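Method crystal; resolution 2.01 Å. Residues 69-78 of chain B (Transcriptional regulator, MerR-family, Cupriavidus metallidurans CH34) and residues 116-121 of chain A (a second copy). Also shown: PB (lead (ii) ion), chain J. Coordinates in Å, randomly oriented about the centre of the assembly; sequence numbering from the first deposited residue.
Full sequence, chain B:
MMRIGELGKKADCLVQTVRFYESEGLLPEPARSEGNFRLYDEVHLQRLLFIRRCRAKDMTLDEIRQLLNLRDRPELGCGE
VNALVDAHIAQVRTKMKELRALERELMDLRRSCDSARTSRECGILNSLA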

ATOM      1  N   ASN B  69      22.245   8.388   4.414  1.00 20.90           N
ATOM      2  CA  ASN B  69      22.927   9.687   4.559  1.00 23.26           C
ATOM      3  C   ASN B  69      23.519   9.882   5.967  1.00 23.61           C
ATOM      4  O   ASN B  69      24.652  10.337   6.110  1.00 23.76           O
ATOM      5  CB  ASN B  69      21.990  10.849   4.196  1.00 26.33           C
ATOM      6  CG  ASN B  69      21.814  11.026   2.680  1.00 29.66           C
ATOM      7  OD1 ASN B  69      22.642  10.601   1.863  1.00 37.19           O
ATOM      8  ND2 ASN B  69      20.728  11.687   2.302  1.00 33.25           N
ATOM      9  N   LEU B  70      22.774   9.467   6.989  1.00 22.69           N
ATOM     10  CA  LEU B  70      23.273   9.457   8.368  1.00 23.25           C
ATOM     11  C   LEU B  70      24.387   8.401   8.602  1.00 21.75           C
ATOM     12  O   LEU B  70      25.403   8.689   9.263  1.00 21.95           O
ATOM     13  CB  LEU B  70      22.135   9.215   9.336  1.00 25.70           C
ATOM     14  CG  LEU B  70      21.179  10.405   9.412  1.00 31.40           C
ATOM     15  CD1 LEU B  70      19.799   9.975   9.884  1.00 33.87           C
ATOM     16  CD2 LEU B  70      21.759  11.511  10.288  1.00 32.75           C
ATOM     17  N   ARG B  71      24.227   7.209   8.036  1.00 20.41           N
ATOM     18  CA  ARG B  71      25.294   6.172   8.070  1.00 22.54           C
ATOM     19  C   ARG B  71      26.611   6.678   7.446  1.00 22.29           C
ATOM     20  O   ARG B  71      27.699   6.384   7.940  1.00 25.66           O
ATOM     21  CB  ARG B  71      24.801   4.890   7.370  1.00 25.95           C
ATOM     22  CG  ARG B  71      25.784   3.728   7.245  1.00 31.74           C
ATOM     23  CD  ARG B  71      25.107   2.494   6.639  1.00 38.47           C
ATOM     24  NE  ARG B  71      25.948   1.747   5.681  1.00 46.31           N
ATOM     25  CZ  ARG B  71      26.360   0.478   5.785  1.00 50.67           C
ATOM     26  NH1 ARG B  71      26.051  -0.285   6.836  1.00 51.83           N
ATOM     27  NH2 ARG B  71      27.107  -0.037   4.808  1.00 60.04           N
ATOM     28  N   ASP B  72      26.508   7.423   6.355  1.00 21.93           N
ATOM     29  CA  ASP B  72      27.675   7.988   5.656  1.00 24.52           C
ATOM     30  C   ASP B  72      28.344   9.157   6.402  1.00 22.82           C
ATOM     31  O   ASP B  72      29.432   9.565   6.003  1.00 29.59           O
ATOM     32  CB  ASP B  72      27.292   8.457   4.238  1.00 27.50           C
ATOM     33  CG  ASP B  72      26.923   7.295   3.288  1.00 30.67           C
ATOM     34  OD1 ASP B  72      27.201   6.118   3.592  1.00 36.91           O
ATOM     35  OD2 ASP B  72      26.350   7.575   2.208  1.00 36.82           O
ATOM     36  N   ARG B  73      27.722   9.641   7.488  1.00 20.42           N
ATOM     37  CA  ARG B  73      28.241  10.724   8.340  1.00 21.63           C
ATOM     38  C   ARG B  73      28.372  10.247   9.818  1.00 19.90           C
ATOM     39  O   ARG B  73      27.583  10.623  10.684  1.00 19.24           O
ATOM     40  CB  ARG B  73      27.322  11.965   8.247  1.00 22.41           C
ATOM     41  CG  ARG B  73      26.965  12.535   6.831  1.00 24.47           C
ATOM     42  CD  ARG B  73      27.937  13.599   6.400  1.00 24.82           C
ATOM     43  NE  ARG B  73      28.126  14.690   7.365  1.00 23.34           N
ATOM     44  CZ  ARG B  73      27.360  15.787   7.457  1.00 23.09           C
ATOM     45  NH1 ARG B  73      26.289  15.961   6.677  1.00 23.40           N
ATOM     46  NH2 ARG B  73      27.663  16.724   8.350  1.00 21.85           N
ATOM     47  N   PRO B  74      29.379   9.404  10.116  1.00 20.17           N
ATOM     48  CA  PRO B  74      29.551   8.824  11.463  1.00 19.87           C
ATOM     49  C   PRO B  74      29.776   9.836  12.608  1.00 19.44           C
ATOM     50  O   PRO B  74      29.498   9.508  13.753  1.00 19.28           O
ATOM     51  CB  PRO B  74      30.784   7.914  11.314  1.00 20.56           C
ATOM     52  CG  PRO B  74      31.461   8.338  10.062  1.00 21.38           C
ATOM     53  CD  PRO B  74      30.390   8.895   9.172  1.00 21.49           C
ATOM     54  N   GLU B  75      30.237  11.046  12.280  1.00 20.05           N
ATOM     55  CA  GLU B  75      30.466  12.115  13.259  1.00 21.82           C
ATOM     56  C   GLU B  75      29.201  12.793  13.786  1.00 21.84           C
ATOM     57  O   GLU B  75      29.262  13.473  14.801  1.00 21.60           O
ATOM     58  CB  GLU B  75      31.427  13.182  12.672  1.00 23.55           C
ATOM     59  CG  GLU B  75      30.838  14.181  11.670  1.00 24.87           C
ATOM     60  CD  GLU B  75      30.543  13.610  10.276  1.00 27.02           C
ATOM     61  OE1 GLU B  75      30.793  12.409  10.025  1.00 29.29           O
ATOM     62  OE2 GLU B  75      30.037  14.363   9.418  1.00 32.17           O
ATOM     63  N   LEU B  76      28.063  12.614  13.101  1.00 23.69           N
ATOM     64  CA  LEU B  76      26.796  13.265  13.504  1.00 22.43           C
ATOM     65  C   LEU B  76      26.123  12.564  14.663  1.00 22.01           C
ATOM     66  O   LEU B  76      26.246  11.356  14.827  1.00 20.99           O
ATOM     67  CB  LEU B  76      25.797  13.326  12.329  1.00 22.53           C
ATOM     68  CG  LEU B  76      26.211  14.122  11.081  1.00 25.15           C
ATOM     69  CD1 LEU B  76      25.195  13.982   9.942  1.00 27.67           C
ATOM     70  CD2 LEU B  76      26.450  15.584  11.398  1.00 27.66           C
ATOM     71  N   GLY B  77      25.338  13.323  15.415  1.00 23.69           N
ATOM     72  CA  GLY B  77      24.383  12.745  16.353  1.00 22.93           C
ATOM     73  C   GLY B  77      23.407  11.850  15.594  1.00 21.21           C
ATOM     74  O   GLY B  77      23.048  12.116  14.438  1.00 24.64           O
ATOM     75  N   CYS B  78      22.997  10.752  16.224  1.00 20.27           N
ATOM     76  CA  CYS B  78      22.041   9.798  15.606  1.00 19.85           C
ATOM     77  C   CYS B  78      20.593   9.936  16.110  1.00 20.03           C
ATOM     78  O   CYS B  78      19.736   9.076  15.808  1.00 19.85           O
ATOM     79  CB  CYS B  78      22.543   8.371  15.791  1.00 18.94           C
ATOM     80  SG  CYS B  78      22.430   7.715  17.457  1.00 17.83           S
TER
HETATM   81 PB    PB J 201      20.353   6.215  17.130  1.00 23.49          PB
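Chain A 116-121: ARTSRE

Two chain segments can be held together with almost sheet-like precision when their backbones pair for a few residues and a small polar side chain adds one more hydrogen bond, and this contact between two copies of a MerR-family regulator is a compact example. Chain A contributes no regular helix or strand. Its residues run antiparallel to the chain B loop: A:Thr118 lies beside B:Gly77, with their CA atoms 4.3 Å apart, while two residues further on A:Arg120 has reached B:Pro74, again 4.3 Å between CA atoms.

A:Ala116 makes no contact, and its CB points away. The pairing begins at A:Arg117, extended at phi/psi -139/169°, whose O accepts a hydrogen bond from the N of B:Cys78 at 3.1 Å. The same A:Arg117 O also receives a CA-H...O contact from the CA of B:Gly77 at 3.5 Å. The side chain leaves sideways and its end leads away, but its CB packs 3.7 Å from the SG of B:Cys78, the sulfur that binds lead at 2.6 Å from SG to PB.

A:Thr118 remains extended (-96/164°) and forms the single beta bridge with B:Gly77. Its CA lies 3.2 Å from the O of B:Leu76 in a second CA-H...O contact. Although its side chain points away overall, CB still touches the O of B:Pro74 at 3.5 Å. On its own chain, A:Thr118 OG1 donates to A:Glu121 OE1 at 3.0 Å, a link that ties A:Thr118 to A:Glu121, three residues on.

At A:Ser119 the backbone bends to -53/-43°, and the residue points toward chain B, buried. Its N donates to the O of B:Leu76 at 2.7 Å, completing with the A:Arg117 bond a pair of backbone hydrogen bonds around the bridge. Its side chain, chi1 in the t well, carries OG to the O of B:Leu70, a helix residue, to which it donates at 2.6 Å. Within chain B the O of B:Leu70 also accepts the N of B:Arg73 at 3.1 Å. A water extends the network, donating to A:Ser119 OG at 2.5 Å and to the O of B:Arg71 at 2.7 Å.

A:Arg120 keeps the compact conformation (-54/-40°). Its N donates to the O of B:Pro74 at 3.2 Å, inside the type I turn from B:Arg73 to B:Leu76, and its CB rests 3.8 Å from the CB of B:Pro74. By A:Glu121 the chains have parted; its O instead accepts NH1 of A:Arg117 at 3.1 Å, bracing chain A internally.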

ATOM      1  N   ALA A 116      21.797   9.733  23.475  1.00 42.21           N
ATOM      2  CA  ALA A 116      23.052  10.469  23.374  1.00 38.51           C
ATOM      3  C   ALA A 116      24.193   9.670  22.709  1.00 32.41           C
ATOM      4  O   ALA A 116      25.137   9.302  23.369  1.00 30.71           O
ATOM      5  CB  ALA A 116      23.481  11.029  24.738  1.00 42.75           C
ATOM      6  N   ARG A 117      24.111   9.460  21.393  1.00 29.80           N
ATOM      7  CA  ARG A 117      25.162   8.771  20.616  1.00 26.49           C
ATOM      8  C   ARG A 117      25.431   9.414  19.262  1.00 21.38           C
ATOM      9  O   ARG A 117      24.668  10.248  18.778  1.00 21.66           O
ATOM     10  CB  ARG A 117      24.750   7.332  20.317  1.00 28.69           C
ATOM     11  CG  ARG A 117      24.759   6.423  21.509  1.00 30.71           C
ATOM     12  CD  ARG A 117      24.550   4.997  21.053  1.00 30.80           C
ATOM     13  NE  ARG A 117      23.843   4.222  22.057  1.00 32.03           N
ATOM     14  CZ  ARG A 117      23.612   2.918  21.986  1.00 31.67           C
ATOM     15  NH1 ARG A 117      24.040   2.206  20.949  1.00 31.95           N
ATOM     16  NH2 ARG A 117      22.950   2.323  22.969  1.00 34.13           N
ATOM     17  N   THR A 118      26.518   8.971  18.641  1.00 19.03           N
ATOM     18  CA  THR A 118      26.857   9.350  17.282  1.00 18.88           C
ATOM     19  C   THR A 118      26.367   8.276  16.324  1.00 18.19           C
ATOM     20  O   THR A 118      26.093   7.140  16.732  1.00 18.51           O
ATOM     21  CB  THR A 118      28.368   9.497  17.102  1.00 18.77           C
ATOM     22  OG1 THR A 118      28.992   8.234  17.336  1.00 19.34           O
ATOM     23  CG2 THR A 118      28.941  10.528  18.077  1.00 19.42           C
ATOM     24  N   SER A 119      26.300   8.638  15.050  1.00 16.69           N
ATOM     25  CA  SER A 119      25.969   7.718  13.968  1.00 17.40           C
ATOM     26  C   SER A 119      26.872   6.475  13.970  1.00 19.21           C
ATOM     27  O   SER A 119      26.387   5.356  13.776  1.00 19.20           O
ATOM     28  CB  SER A 119      26.048   8.436  12.618  1.00 18.59           C
ATOM     29  OG  SER A 119      26.013   7.519  11.532  1.00 20.31           O
ATOM     30  N   ARG A 120      28.167   6.676  14.192  1.00 20.41           N
ATOM     31  CA  ARG A 120      29.135   5.552  14.297  1.00 22.87           C
ATOM     32  C   ARG A 120      28.709   4.501  15.339  1.00 22.47           C
ATOM     33  O   ARG A 120      28.868   3.312  15.118  1.00 22.99           O
ATOM     34  CB  ARG A 120      30.544   6.070  14.652  1.00 25.30           C
ATOM     35  CG  ARG A 120      31.639   5.003  14.595  1.00 28.77           C
ATOM     36  CD  ARG A 120      33.044   5.485  15.004  1.00 34.49           C
ATOM     37  NE  ARG A 120      33.033   6.223  16.270  1.00 39.69           N
ATOM     38  CZ  ARG A 120      33.128   5.691  17.500  1.00 45.73           C
ATOM     39  NH1 ARG A 120      33.260   4.375  17.691  1.00 47.08           N
ATOM     40  NH2 ARG A 120      33.094   6.493  18.573  1.00 50.74           N
ATOM     41  N   GLU A 121      28.180   4.963  16.470  1.00 23.05           N
ATOM     42  CA  GLU A 121      27.777   4.086  17.590  1.00 24.26           C
ATOM     43  C   GLU A 121      26.278   3.736  17.609  1.00 22.86           C
ATOM     44  O   GLU A 121      25.817   3.017  18.494  1.00 22.54           O
ATOM     45  CB  GLU A 121      28.101   4.771  18.923  1.00 27.88           C
ATOM     46  CG  GLU A 121      29.555   5.195  19.102  1.00 32.90           C
ATOM     47  CD  GLU A 121      29.708   6.276  20.177  1.00 39.07           C
ATOM     48  OE1 GLU A 121      28.952   7.296  20.148  1.00 38.46           O
ATOM     49  OE2 GLU A 121      30.595   6.110  21.045  1.00 42.82           O
TER
HETATM   50  O   HOH W   1      27.674   5.885  10.596  1.00 27.56           O